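Local coordinates for protein synthesis inhibitor, putative (Thermotoga maritima, PDB 2B33), which is of unconfirmed function, but belongs to the RutC (YjgF-like) family and may act as a deaminase, with an endoribonuclease role also proposed, at residues A[69-74]-A[105-110]. Numbering follows the deposited sequence.
Sequences NLKAIL and SRYFGD. With EDO (1,2-ethanediol), chain D.
Tyr107 meets Lys71 and Phe108 meets Leu70, side by side, where helix 59-76 packs beside the C-terminal part of helix 97-108. Tyr107 can be followed outward. Its CB lies 4.1 Å from CE2 of Phe108, the next residue. With CG anti to the carbonyl carbon (chi1 -69°), the ring is laid against helix 59-76, where it also touches Glu64 and Leu67. Tyr107 CD2 is 4.4 Å from Lys71 CD, and Tyr107 CE2 comes closer, 4.2 Å from Lys71 CD. That methylene sits at the ring edge, near its plane, and the extended lysine crosses the tyrosine side chain at about a right angle. Tyr107 CE1, across the ring, has C2 of a 1,2-ethanediol 4.2 Å away. At the tip, OH is hydrogen-bonded to Glu68. Deeper in, Leu70 CD2 lies in the plane of the Phe108 ring, at its edge, 3.9 Å from CZ; Val41 and Val84 of the sheet touch Leu70 and Phe108 respectively. Two helices packed on one sheet of a YjgF-type alpha/beta fold thus grade their interface: without hydrogen bonds across these segments, Leu70 and Phe108 rely on hydrophobic burial, Lys71 and Tyr107 on a loose van der Waals contact of the lysine's aliphatic chain.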
# COMPACT_ATOMS: atom_id res chain seq x y z
N ASN A 69 2.63 -11.27 -15.46
CA ASN A 69 2.44 -12.04 -14.24
C ASN A 69 1.17 -11.59 -13.52
O ASN A 69 0.37 -12.42 -13.09
CB ASN A 69 3.66 -11.92 -13.31
CG ASN A 69 4.90 -12.60 -13.87
OD1 ASN A 69 4.81 -13.43 -14.77
ND2 ASN A 69 6.06 -12.27 -13.32
N LEU A 70 1.01 -10.27 -13.38
CA LEU A 70 -0.19 -9.68 -12.77
C LEU A 70 -1.47 -10.11 -13.49
O LEU A 70 -2.44 -10.50 -12.86
CB LEU A 70 -0.10 -8.14 -12.77
CG LEU A 70 -1.34 -7.35 -12.29
CD1 LEU A 70 -1.72 -7.72 -10.87
CD2 LEU A 70 -1.10 -5.84 -12.39
N LYS A 71 -1.44 -10.02 -14.82
CA LYS A 71 -2.57 -10.39 -15.68
C LYS A 71 -2.97 -11.87 -15.56
O LYS A 71 -4.15 -12.20 -15.53
CB LYS A 71 -2.24 -10.06 -17.14
CG LYS A 71 -3.38 -10.28 -18.13
CD LYS A 71 -2.97 -9.84 -19.52
CE LYS A 71 -4.11 -10.04 -20.49
NZ LYS A 71 -3.72 -9.62 -21.87
N ALA A 72 -1.97 -12.74 -15.52
CA ALA A 72 -2.18 -14.17 -15.35
C ALA A 72 -2.86 -14.49 -14.02
O ALA A 72 -3.74 -15.34 -13.98
CB ALA A 72 -0.86 -14.90 -15.44
N ILE A 73 -2.46 -13.80 -12.96
CA ILE A 73 -3.03 -14.00 -11.62
C ILE A 73 -4.49 -13.55 -11.58
O ILE A 73 -5.35 -14.26 -11.07
CB ILE A 73 -2.20 -13.29 -10.52
CG1 ILE A 73 -0.82 -13.94 -10.43
CG2 ILE A 73 -2.88 -13.39 -9.15
CD1 ILE A 73 0.23 -13.12 -9.72
N LEU A 74 -4.75 -12.36 -12.11
CA LEU A 74 -6.12 -11.85 -12.21
C LEU A 74 -6.99 -12.86 -12.92
O LEU A 74 -8.01 -13.30 -12.38
CB LEU A 74 -6.15 -10.52 -12.97
CG LEU A 74 -5.54 -9.31 -12.24
CD1 LEU A 74 -5.12 -8.23 -13.22
CD2 LEU A 74 -6.50 -8.76 -11.19
N SER A 105 0.56 1.56 -20.04
CA SER A 105 -0.56 2.05 -20.85
C SER A 105 -1.15 1.01 -21.80
O SER A 105 -2.33 1.08 -22.14
CB SER A 105 -0.13 3.23 -21.73
OG SER A 105 0.30 4.33 -20.96
N ARG A 106 -0.32 0.07 -22.25
CA ARG A 106 -0.78 -1.01 -23.13
C ARG A 106 -1.65 -2.04 -22.40
O ARG A 106 -2.35 -2.81 -23.05
CB ARG A 106 0.42 -1.67 -23.83
CG ARG A 106 1.05 -0.75 -24.86
CD ARG A 106 2.54 -0.98 -25.08
NE ARG A 106 3.08 0.05 -25.98
CZ ARG A 106 4.37 0.36 -26.15
NH1 ARG A 106 5.34 -0.26 -25.47
NH2 ARG A 106 4.69 1.32 -27.01
N TYR A 107 -1.61 -2.04 -21.07
CA TYR A 107 -2.45 -2.91 -20.22
C TYR A 107 -3.63 -2.14 -19.60
O TYR A 107 -4.75 -2.63 -19.63
CB TYR A 107 -1.59 -3.58 -19.13
CG TYR A 107 -0.62 -4.62 -19.69
CD1 TYR A 107 0.54 -4.23 -20.35
CD2 TYR A 107 -0.88 -5.98 -19.58
CE1 TYR A 107 1.41 -5.17 -20.88
CE2 TYR A 107 -0.01 -6.93 -20.11
CZ TYR A 107 1.14 -6.51 -20.76
OH TYR A 107 2.02 -7.43 -21.30
N PHE A 108 -3.37 -0.93 -19.08
CA PHE A 108 -4.39 -0.08 -18.41
C PHE A 108 -4.69 1.31 -19.03
O PHE A 108 -5.16 2.22 -18.33
CB PHE A 108 -3.98 0.17 -16.96
CG PHE A 108 -3.70 -1.07 -16.17
CD1 PHE A 108 -4.73 -1.80 -15.61
CD2 PHE A 108 -2.39 -1.48 -15.94
CE1 PHE A 108 -4.48 -2.94 -14.86
CE2 PHE A 108 -2.12 -2.62 -15.18
CZ PHE A 108 -3.17 -3.35 -14.64
N GLY A 109 -4.42 1.50 -20.32
CA GLY A 109 -4.70 2.78 -20.98
C GLY A 109 -6.19 3.10 -21.07
O GLY A 109 -6.60 4.26 -20.93
N ASP A 110 -7.00 2.08 -21.33
CA ASP A 110 -8.45 2.24 -21.41
C ASP A 110 -9.07 2.29 -20.02
O ASP A 110 -9.88 3.17 -19.72
CB ASP A 110 -9.08 1.04 -22.14
CG ASP A 110 -8.60 0.89 -23.57
OD1 ASP A 110 -8.03 1.85 -24.13
OD2 ASP A 110 -8.80 -0.21 -24.14
C1 EDO D . 3.69 -5.53 -25.11
O1 EDO D . 3.65 -6.71 -24.29
C2 EDO D . 3.87 -4.30 -24.21
O2 EDO D . 4.85 -3.41 -24.78